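Local coordinates for protein BIS(5'-nucleosyl)-tetraphosphatase (Diadenosine tetraphosphatase), putative (PDB 5CFJ) that probably hydrolyses diadenosine tetraphosphate asymmetrically to ATP and AMP, as a Nudix-family hydrolase of the malaria parasite, at residues E108-S113 with Y119-S124; E31-K36 with T69-D74; Y98-L103 with E144-K149. All coordinates share one frame; numbering follows the deposited sequence. Where two conformers were deposited one is given.

Contact 1. Residues E108-S113 with Y119-S124; sequences ENVILS and YKWIGS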
loop_
_atom_site.group_PDB
_atom_site.type_symbol
_atom_site.label_atom_id
_atom_site.label_comp_id
_atom_site.label_asym_id
_atom_site.label_seq_id
_atom_site.Cartn_x
_atom_site.Cartn_y
_atom_site.Cartn_z
ATOM N N GLU A 108 10.553 -10.338 -5.566
ATOM C CA GLU A 108 10.094 -11.096 -4.404
ATOM C C GLU A 108 8.744 -11.756 -4.680
ATOM O O GLU A 108 7.859 -11.144 -5.274
ATOM C CB GLU A 108 9.965 -10.192 -3.181
ATOM C CG GLU A 108 11.218 -10.043 -2.355
ATOM C CD GLU A 108 11.820 -11.380 -1.953
ATOM O OE1 GLU A 108 11.296 -12.050 -1.039
ATOM O OE2 GLU A 108 12.826 -11.765 -2.565
ATOM N N ASN A 109 8.591 -13.004 -4.249
ATOM C CA ASN A 109 7.361 -13.756 -4.477
ATOM C C ASN A 109 6.222 -13.277 -3.576
ATOM O O ASN A 109 6.266 -13.461 -2.363
ATOM C CB ASN A 109 7.624 -15.245 -4.246
ATOM C CG ASN A 109 6.410 -16.122 -4.545
ATOM O OD1 ASN A 109 5.591 -15.811 -5.411
ATOM N ND2 ASN A 109 6.306 -17.238 -3.835
ATOM N N VAL A 110 5.200 -12.674 -4.167
ATOM C CA VAL A 110 4.030 -12.234 -3.414
ATOM C C VAL A 110 3.107 -13.419 -3.149
ATOM O O VAL A 110 2.696 -14.108 -4.074
ATOM C CB VAL A 110 3.257 -11.130 -4.166
ATOM C CG1 VAL A 110 1.978 -10.766 -3.431
ATOM C CG2 VAL A 110 4.142 -9.907 -4.366
ATOM N N ILE A 111 2.795 -13.648 -1.883
ATOM C CA ILE A 111 1.942 -14.745 -1.456
ATOM C C ILE A 111 0.686 -14.172 -0.836
ATOM O O ILE A 111 0.740 -13.590 0.244
ATOM C CB ILE A 111 2.655 -15.644 -0.433
ATOM C CG1 ILE A 111 3.956 -16.188 -1.030
ATOM C CG2 ILE A 111 1.738 -16.772 0.019
ATOM C CD1 ILE A 111 4.839 -16.896 -0.028
ATOM N N LEU A 112 -0.443 -14.319 -1.518
ATOM C CA LEU A 112 -1.674 -13.701 -1.039
ATOM C C LEU A 112 -2.340 -14.507 0.065
ATOM O O LEU A 112 -2.173 -15.719 0.150
ATOM C CB LEU A 112 -2.648 -13.505 -2.195
ATOM C CG LEU A 112 -2.186 -12.537 -3.286
ATOM C CD1 LEU A 112 -3.211 -12.481 -4.401
ATOM C CD2 LEU A 112 -1.929 -11.133 -2.717
ATOM N N SER A 113 -3.105 -13.820 0.904
ATOM C CA SER A 113 -3.949 -14.467 1.907
ATOM C C SER A 113 -5.375 -14.527 1.380
ATOM O O SER A 113 -5.640 -14.078 0.266
ATOM C CB SER A 113 -3.900 -13.706 3.229
ATOM O OG SER A 113 -4.596 -12.477 3.115
ATOM N N TYR A 119 -2.941 -9.434 -7.256
ATOM C CA TYR A 119 -2.082 -8.294 -6.955
ATOM C C TYR A 119 -1.510 -7.776 -8.249
ATOM O O TYR A 119 -1.392 -8.515 -9.224
ATOM C CB TYR A 119 -0.948 -8.669 -5.999
ATOM C CG TYR A 119 0.074 -9.614 -6.594
ATOM C CD1 TYR A 119 1.188 -9.134 -7.283
ATOM C CD2 TYR A 119 -0.080 -10.987 -6.474
ATOM C CE1 TYR A 119 2.118 -10.014 -7.833
ATOM C CE2 TYR A 119 0.836 -11.867 -7.016
ATOM C CZ TYR A 119 1.927 -11.380 -7.698
ATOM O OH TYR A 119 2.837 -12.269 -8.228
ATOM N N LYS A 120 -1.140 -6.507 -8.244
ATOM C CA LYS A 120 -0.526 -5.866 -9.396
ATOM C C LYS A 120 0.431 -4.801 -8.912
ATOM O O LYS A 120 0.102 -4.056 -7.993
ATOM C CB LYS A 120 -1.576 -5.215 -10.304
ATOM C CG LYS A 120 -2.420 -6.176 -11.113
ATOM C CD LYS A 120 -1.569 -7.012 -12.050
ATOM C CE LYS A 120 -2.426 -8.039 -12.758
ATOM N NZ LYS A 120 -3.340 -8.693 -11.787
ATOM N N TRP A 121 1.594 -4.722 -9.541
ATOM C CA TRP A 121 2.510 -3.623 -9.320
ATOM C C TRP A 121 2.099 -2.539 -10.303
ATOM O O TRP A 121 2.275 -2.708 -11.510
ATOM C CB TRP A 121 3.939 -4.060 -9.555
ATOM C CG TRP A 121 4.500 -4.924 -8.478
ATOM C CD1 TRP A 121 4.553 -6.293 -8.448
ATOM C CD2 TRP A 121 5.135 -4.471 -7.281
ATOM N NE1 TRP A 121 5.171 -6.716 -7.296
ATOM C CE2 TRP A 121 5.545 -5.621 -6.565
ATOM C CE3 TRP A 121 5.406 -3.204 -6.748
ATOM C CZ2 TRP A 121 6.213 -5.539 -5.342
ATOM C CZ3 TRP A 121 6.065 -3.125 -5.534
ATOM C CH2 TRP A 121 6.466 -4.288 -4.845
ATOM N N ILE A 122 1.523 -1.447 -9.812
ATOM C CA ILE A 122 0.984 -0.412 -10.696
ATOM C C ILE A 122 1.735 0.913 -10.586
ATOM O O ILE A 122 2.244 1.292 -9.530
ATOM C CB ILE A 122 -0.526 -0.169 -10.428
ATOM C CG1 ILE A 122 -0.765 0.417 -9.033
ATOM C CG2 ILE A 122 -1.318 -1.463 -10.647
ATOM C CD1 ILE A 122 -2.185 0.911 -8.824
ATOM N N GLY A 123 1.819 1.612 -11.707
ATOM C CA GLY A 123 2.359 2.951 -11.698
ATOM C C GLY A 123 1.284 3.942 -11.297
ATOM O O GLY A 123 0.078 3.655 -11.384
ATOM N N SER A 124 1.715 5.118 -10.865
ATOM C CA SER A 124 0.783 6.169 -10.489
ATOM C C SER A 124 -0.196 6.495 -11.625
ATOM O O SER A 124 -1.360 6.801 -11.375
ATOM C CB SER A 124 1.549 7.422 -10.072
ATOM O OG SER A 124 2.368 7.895 -11.127
HETATM O O HOH W 1 7.374 -8.806 -6.503
HETATM O O HOH W 2 3.081 -14.536 -6.783
HETATM O O HOH W 3 5.293 -12.198 -7.021
#
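In this Nudix fold the loop that leads from strand 92-103 to strand 116-122 folds back over the second of these strands, and Val110 packs over one face of the Tyr119 ring. The evidence is a CH-pi contact: Val110 CB stands 3.8 Å from the centroid of the Tyr119 ring, only 12° off the ring normal. Both methyls share the face, with Val110 CG1 3.7 Å from Tyr119 CD2 and Val110 CG2 above the CE1 side. Tyr119 CG sits between the backbone N and the carbonyl carbon (chi1 68°), the setting at which one ring face meets Val110. Leu112 meets the same ring differently, bringing CD1 to its edge, 4.0 Å from Tyr119 CD2. Val110 is buried, whereas Leu112 and Tyr119 remain partly exposed. Farther along the strand, Trp121 approaches Val110 CG2 at an oblique angle and only distantly; its ring also forms a cation-pi pair with Arg15, and the Trp121 side chain lies about 4 Å from a sulfate ion that probably came from the crystallisation liquor. Leu33 and Leu35 of the neighbouring strand 30-37 also touch the Tyr119 ring.

The polar link between the segments runs through water. Water 1 lies between Glu108 O and Trp121 NE1, but its bond to the indole is weak. Tyr119 OH instead has two ordered partners. Water 3 lies 2.7 Å from Tyr119 OH and accepts from Val110 N at 2.9 Å. Water 2 sits 2.7 Å from the same hydroxyl and donates both to Val110 O, at 2.8 Å, and to Asn109 OD1, so the phenol oxygen is linked through two separate waters to the backbone N and O of Val110.

Contact 2. Residues E31-K36 with T69-D74; sequences EFLFLK and TGINKD. With SO4 (sulfate ion), chain C.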
loop_
_atom_site.group_PDB
_atom_site.type_symbol
_atom_site.label_atom_id
_atom_site.label_comp_id
_atom_site.label_asym_id
_atom_site.label_seq_id
_atom_site.Cartn_x
_atom_site.Cartn_y
_atom_site.Cartn_z
ATOM N N GLU A 31 6.773 1.600 -9.274
ATOM C CA GLU A 31 5.519 0.875 -9.209
ATOM C C GLU A 31 5.200 0.599 -7.751
ATOM O O GLU A 31 6.103 0.522 -6.925
ATOM C CB GLU A 31 5.595 -0.445 -9.984
ATOM C CG GLU A 31 5.725 -0.280 -11.478
ATOM C CD GLU A 31 6.128 -1.563 -12.191
ATOM O OE1 GLU A 31 6.845 -2.407 -11.600
ATOM O OE2 GLU A 31 5.739 -1.726 -13.365
ATOM N N PHE A 32 3.922 0.398 -7.461
ATOM C CA PHE A 32 3.429 0.220 -6.114
ATOM C C PHE A 32 2.609 -1.054 -6.051
ATOM O O PHE A 32 1.791 -1.312 -6.942
ATOM C CB PHE A 32 2.573 1.416 -5.695
ATOM C CG PHE A 32 3.308 2.723 -5.736
ATOM C CD1 PHE A 32 3.355 3.479 -6.901
ATOM C CD2 PHE A 32 3.968 3.189 -4.608
ATOM C CE1 PHE A 32 4.052 4.674 -6.939
ATOM C CE2 PHE A 32 4.651 4.386 -4.633
ATOM C CZ PHE A 32 4.692 5.132 -5.798
ATOM N N LEU A 33 2.790 -1.834 -4.991
ATOM C CA LEU A 33 2.081 -3.103 -4.883
ATOM C C LEU A 33 0.654 -2.894 -4.407
ATOM O O LEU A 33 0.423 -2.458 -3.282
ATOM C CB LEU A 33 2.816 -4.056 -3.941
ATOM C CG LEU A 33 2.165 -5.424 -3.725
ATOM C CD1 LEU A 33 2.056 -6.179 -5.047
ATOM C CD2 LEU A 33 2.954 -6.245 -2.703
ATOM N N PHE A 34 -0.300 -3.223 -5.272
ATOM C CA PHE A 34 -1.716 -3.119 -4.947
ATOM C C PHE A 34 -2.359 -4.496 -4.940
ATOM O O PHE A 34 -2.035 -5.349 -5.762
ATOM C CB PHE A 34 -2.431 -2.167 -5.916
ATOM C CG PHE A 34 -2.388 -0.740 -5.475
ATOM C CD1 PHE A 34 -3.552 -0.090 -5.117
ATOM C CD2 PHE A 34 -1.182 -0.056 -5.365
ATOM C CE1 PHE A 34 -3.530 1.212 -4.673
ATOM C CE2 PHE A 34 -1.156 1.249 -4.925
ATOM C CZ PHE A 34 -2.332 1.887 -4.573
ATOM N N LEU A 35 -3.260 -4.688 -3.983
ATOM C CA LEU A 35 -3.896 -5.971 -3.734
ATOM C C LEU A 35 -5.397 -5.842 -3.957
ATOM O O LEU A 35 -6.014 -4.874 -3.490
ATOM C CB LEU A 35 -3.619 -6.431 -2.305
ATOM C CG LEU A 35 -2.172 -6.341 -1.826
ATOM C CD1 LEU A 35 -2.087 -6.792 -0.374
ATOM C CD2 LEU A 35 -1.249 -7.182 -2.680
ATOM N N LYS A 36 -5.977 -6.805 -4.668
ATOM C CA LYS A 36 -7.400 -6.773 -4.978
ATOM C C LYS A 36 -8.201 -7.514 -3.917
ATOM O O LYS A 36 -8.058 -8.725 -3.748
ATOM C CB LYS A 36 -7.668 -7.376 -6.355
ATOM C CG LYS A 36 -9.116 -7.223 -6.776
ATOM C CD LYS A 36 -9.405 -7.879 -8.109
ATOM C CE LYS A 36 -10.862 -7.699 -8.497
ATOM N NZ LYS A 36 -11.099 -8.137 -9.895
ATOM N N THR A 69 1.001 -10.407 2.104
ATOM C CA THR A 69 1.877 -10.601 0.949
ATOM C C THR A 69 2.998 -11.611 1.175
ATOM O O THR A 69 3.699 -11.976 0.238
ATOM C CB THR A 69 2.566 -9.285 0.521
ATOM O OG1 THR A 69 3.542 -8.913 1.500
ATOM C CG2 THR A 69 1.583 -8.154 0.314
ATOM N N GLY A 70 3.221 -12.009 2.424
ATOM C CA GLY A 70 4.352 -12.857 2.763
ATOM C C GLY A 70 5.689 -12.128 2.764
ATOM O O GLY A 70 6.725 -12.730 3.017
ATOM N N ILE A 71 5.679 -10.820 2.512
ATOM C CA ILE A 71 6.924 -10.065 2.459
ATOM C C ILE A 71 7.207 -9.430 3.814
ATOM O O ILE A 71 6.419 -8.614 4.297
ATOM C CB ILE A 71 6.871 -8.973 1.377
ATOM C CG1 ILE A 71 6.620 -9.595 -0.001
ATOM C CG2 ILE A 71 8.146 -8.153 1.390
ATOM C CD1 ILE A 71 6.399 -8.570 -1.098
ATOM N N ASN A 72 8.326 -9.814 4.428
ATOM C CA ASN A 72 8.715 -9.291 5.730
ATOM C C ASN A 72 9.608 -8.067 5.593
ATOM O O ASN A 72 10.119 -7.778 4.512
ATOM C CB ASN A 72 9.426 -10.372 6.544
ATOM C CG ASN A 72 9.130 -10.274 8.023
ATOM O OD1 ASN A 72 8.763 -9.214 8.531
ATOM N ND2 ASN A 72 9.282 -11.386 8.723
ATOM N N LYS A 73 9.813 -7.353 6.698
ATOM C CA LYS A 73 10.484 -6.061 6.634
ATOM C C LYS A 73 11.957 -6.141 6.256
ATOM O O LYS A 73 12.525 -5.147 5.828
ATOM C CB LYS A 73 10.329 -5.314 7.957
ATOM C CG LYS A 73 11.023 -5.952 9.128
ATOM C CD LYS A 73 10.965 -5.028 10.334
ATOM C CE LYS A 73 11.704 -5.615 11.516
ATOM N NZ LYS A 73 11.681 -4.684 12.676
ATOM N N ASP A 74 12.574 -7.313 6.373
ATOM C CA ASP A 74 13.964 -7.442 5.943
ATOM C C ASP A 74 14.080 -7.315 4.423
ATOM O O ASP A 74 15.172 -7.129 3.896
ATOM C CB ASP A 74 14.562 -8.770 6.408
ATOM C CG ASP A 74 13.861 -9.956 5.801
ATOM O OD1 ASP A 74 12.694 -10.196 6.171
ATOM O OD2 ASP A 74 14.464 -10.641 4.949
HETATM S S SO4 C . -10.599 -5.210 -11.773
HETATM O O1 SO4 C . -9.863 -6.459 -11.957
HETATM O O2 SO4 C . -11.248 -5.204 -10.467
HETATM O O3 SO4 C . -9.679 -4.080 -11.849
HETATM O O4 SO4 C . -11.617 -5.089 -12.812
#
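Leu33 CG is anti to its own backbone nitrogen (chi1 179°), which sends the isobutyl group off strand 30-37 towards Thr69, where OG1 lies between the backbone N and the carbonyl carbon (chi1 71°) and CG2 is left facing the strand. The two side chains meet tip to tip, with Leu33 CD2 3.8 Å from Thr69 CG2. Leu35, two residues along the strand, crosses Thr69 at about a right angle and places CD1 4.0 Å from the same Thr69 CG2. One methyl therefore receives both leucines. Ile71 adds a looser approach, its CD1 being 4.5 Å from Leu33 CD2.

Thr69-Gly70-Ile71 corresponds to the final X-G-U of the Nudix signature GX5EX7REUXEEXGU, and this is the exit of helix 57-69. Gly70 leaves helical geometry with a positive phi, and an ST turn marks the change of direction: Ile71 N donates to Thr69 OG1 at 3.0 Å, with an N-H...O angle of 155°. The same hydroxyl is also hydrogen-bonded to Thr65 O, one turn back in the helix. All four touching residues are buried. Pro47 packs on both Leu35 and Thr69, while Leu13 of strand 6-16 meets both Leu33 and Ile71.

The next residue of the strand, Lys36, takes no part in this packing; its extended chain holds a sulfate ion, probably from the crystallisation liquor: NZ donates to O1 at 2.9 Å and to O2 at 3.0 Å, and Trp44 NE1 is a further donor to the ion.

Thr69 thus divides its chemistry: its hydroxyl is engaged by Thr65 O and Ile71 N, and its methyl lies among leucines. Between these two segments the contact is accordingly made by apolar side-chain packing.

Contact 3. Residues Y98-L103 with E144-K149; sequences YYLAML and EEFLNK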
loop_
_atom_site.group_PDB
_atom_site.type_symbol
_atom_site.label_atom_id
_atom_site.label_comp_id
_atom_site.label_asym_id
_atom_site.label_seq_id
_atom_site.Cartn_x
_atom_site.Cartn_y
_atom_site.Cartn_z
ATOM N N TYR A 98 -0.258 5.317 5.647
ATOM C CA TYR A 98 0.667 4.535 4.838
ATOM C C TYR A 98 2.090 5.012 5.064
ATOM O O TYR A 98 2.346 6.218 5.094
ATOM C CB TYR A 98 0.324 4.645 3.357
ATOM C CG TYR A 98 -0.976 3.992 2.980
ATOM C CD1 TYR A 98 -1.062 2.613 2.825
ATOM C CD2 TYR A 98 -2.130 4.751 2.779
ATOM C CE1 TYR A 98 -2.254 2.009 2.467
ATOM C CE2 TYR A 98 -3.321 4.153 2.419
ATOM C CZ TYR A 98 -3.382 2.783 2.272
ATOM O OH TYR A 98 -4.567 2.166 1.914
ATOM N N TYR A 99 3.002 4.050 5.195
ATOM C CA TYR A 99 4.433 4.300 5.364
ATOM C C TYR A 99 5.124 3.791 4.115
ATOM O O TYR A 99 4.958 2.633 3.754
ATOM C CB TYR A 99 4.978 3.581 6.602
ATOM C CG TYR A 99 4.206 3.881 7.874
ATOM C CD1 TYR A 99 3.103 3.117 8.229
ATOM C CD2 TYR A 99 4.566 4.934 8.703
ATOM C CE1 TYR A 99 2.387 3.379 9.379
ATOM C CE2 TYR A 99 3.848 5.206 9.864
ATOM C CZ TYR A 99 2.760 4.426 10.182
ATOM O OH TYR A 99 2.036 4.675 11.316
ATOM N N LEU A 100 5.887 4.644 3.447
ATOM C CA LEU A 100 6.554 4.255 2.208
ATOM C C LEU A 100 7.734 3.330 2.462
ATOM O O LEU A 100 8.522 3.559 3.378
ATOM C CB LEU A 100 7.030 5.502 1.469
ATOM C CG LEU A 100 7.667 5.341 0.083
ATOM C CD1 LEU A 100 6.679 4.793 -0.941
ATOM C CD2 LEU A 100 8.242 6.662 -0.393
ATOM N N ALA A 101 7.869 2.295 1.644
ATOM C CA ALA A 101 9.036 1.421 1.714
ATOM C C ALA A 101 9.423 0.981 0.316
ATOM O O ALA A 101 8.553 0.819 -0.539
ATOM C CB ALA A 101 8.755 0.212 2.590
ATOM N N MET A 102 10.715 0.795 0.077
ATOM C CA MET A 102 11.159 0.308 -1.217
ATOM C C MET A 102 11.615 -1.136 -1.121
ATOM O O MET A 102 12.513 -1.490 -0.351
ATOM C CB MET A 102 12.281 1.170 -1.781
ATOM C CG MET A 102 12.571 0.854 -3.240
ATOM S SD MET A 102 13.949 1.817 -3.876
ATOM C CE MET A 102 13.362 3.489 -3.622
ATOM N N LEU A 103 10.965 -1.973 -1.915
ATOM C CA LEU A 103 11.318 -3.369 -2.012
ATOM C C LEU A 103 12.675 -3.439 -2.687
ATOM O O LEU A 103 12.870 -2.861 -3.751
ATOM C CB LEU A 103 10.260 -4.122 -2.804
ATOM C CG LEU A 103 10.380 -5.641 -2.852
ATOM C CD1 LEU A 103 10.202 -6.261 -1.471
ATOM C CD2 LEU A 103 9.357 -6.166 -3.826
ATOM N N GLU A 144 5.811 9.474 -5.406
ATOM C CA GLU A 144 6.790 9.549 -6.491
ATOM C C GLU A 144 7.575 10.857 -6.447
ATOM O O GLU A 144 8.782 10.876 -6.724
ATOM C CB GLU A 144 6.108 9.370 -7.841
ATOM C CG GLU A 144 5.674 7.937 -8.068
ATOM C CD GLU A 144 5.406 7.631 -9.518
ATOM O OE1 GLU A 144 4.750 8.448 -10.191
ATOM O OE2 GLU A 144 5.866 6.572 -9.990
ATOM N N GLU A 145 6.899 11.939 -6.075
ATOM C CA GLU A 145 7.582 13.214 -5.858
ATOM C C GLU A 145 8.664 13.092 -4.777
ATOM O O GLU A 145 9.788 13.574 -4.952
ATOM C CB GLU A 145 6.563 14.288 -5.484
ATOM C CG GLU A 145 7.059 15.708 -5.565
ATOM C CD GLU A 145 5.924 16.680 -5.820
ATOM O OE1 GLU A 145 4.797 16.211 -6.084
ATOM O OE2 GLU A 145 6.157 17.906 -5.763
ATOM N N PHE A 146 8.331 12.441 -3.664
ATOM C CA PHE A 146 9.321 12.217 -2.615
ATOM C C PHE A 146 10.501 11.390 -3.130
ATOM O O PHE A 146 11.669 11.714 -2.865
ATOM C CB PHE A 146 8.685 11.534 -1.403
ATOM C CG PHE A 146 9.688 11.032 -0.399
ATOM C CD1 PHE A 146 10.193 11.869 0.585
ATOM C CD2 PHE A 146 10.134 9.722 -0.441
ATOM C CE1 PHE A 146 11.123 11.409 1.502
ATOM C CE2 PHE A 146 11.067 9.258 0.465
ATOM C CZ PHE A 146 11.559 10.098 1.441
ATOM N N LEU A 147 10.197 10.322 -3.864
ATOM C CA LEU A 147 11.227 9.399 -4.340
ATOM C C LEU A 147 12.205 10.043 -5.314
ATOM O O LEU A 147 13.313 9.546 -5.509
ATOM C CB LEU A 147 10.573 8.183 -4.989
ATOM C CG LEU A 147 9.888 7.212 -4.026
ATOM C CD1 LEU A 147 8.882 6.343 -4.767
ATOM C CD2 LEU A 147 10.923 6.345 -3.313
ATOM N N ASN A 148 11.798 11.152 -5.921
ATOM C CA ASN A 148 12.647 11.827 -6.884
ATOM C C ASN A 148 13.484 12.946 -6.268
ATOM O O ASN A 148 14.219 13.635 -6.969
ATOM C CB ASN A 148 11.794 12.355 -8.034
ATOM C CG ASN A 148 11.514 11.289 -9.079
ATOM O OD1 ASN A 148 12.320 11.071 -9.986
ATOM N ND2 ASN A 148 10.378 10.613 -8.953
ATOM N N LYS A 149 13.388 13.122 -4.954
ATOM C CA LYS A 149 14.279 14.058 -4.269
ATOM C C LYS A 149 15.715 13.535 -4.269
ATOM O O LYS A 149 16.516 13.894 -3.407
ATOM C CB LYS A 149 13.812 14.304 -2.835
ATOM C CG LYS A 149 12.482 15.017 -2.727
ATOM C CD LYS A 149 12.065 15.176 -1.273
ATOM C CE LYS A 149 10.847 16.068 -1.159
ATOM N NZ LYS A 149 10.460 16.284 0.253
#
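Leu100 CD2 carries the tight part of this contact, wedged against two consecutive residues at the C-terminal end of helix 134-147. It lies 3.6 Å from Phe146 CD2, the nearest approach here, and 4.0 Å from Leu147 CD2. The ring of Phe146 is reached obliquely, along its CD2-CE2 side, and Leu100 itself is buried. CG of Phe146 is anti to the backbone N (chi1 169°), a torsion that swings the ring out to Leu100.

The other half is more open. Met102 runs out extended and then bends at chi3 (-59°), which in the conformer given brings its CE to 3.8 Å from Leu147 CD2; in the other this may differ. The two conformers and partial exposure suggest mobility, and a bound di(hydroxyethyl)ether about 4 Å from the side chain marks the open side. Just beyond, the helix ends with Asn148 ND2 bonded to Glu144 O at 2.8 Å, nearly straight at 168°.

The packing is apolar throughout and seats the last turn of the helix on the mixed sheet: Leu147 also touches Leu79 of strand 76-89, Cys14 of strand 6-16 and Phe30 of strand 30-37, while Leu100 continues onto Leu12 of strand 6-16.

How the contacts relate
From the N terminus, strand 30-37 supplies the first half of contact 2, and helix 57-69 intervenes before residues 69-74 close that loop. Contact 3 opens afterwards, on strand 92-103, and closes at the C-terminal helix; contact 1 opens and closes within that span, contact 2 precedes both, and none cross. Contacts 1 and 2 are closest, with centres 6 Å apart. Ile111 N and Thr69 O, 2.8 Å apart, probably bond the loop to the end of the Nudix box, and Ile122 O probably accepts from Phe32 N between neighbouring strands. Contact 3 meets contact 1 through a hydrogen bond between Ser124 OG and Glu144 OE1 and through Leu103 on Trp121, and contact 2 through Leu103 on Ile71.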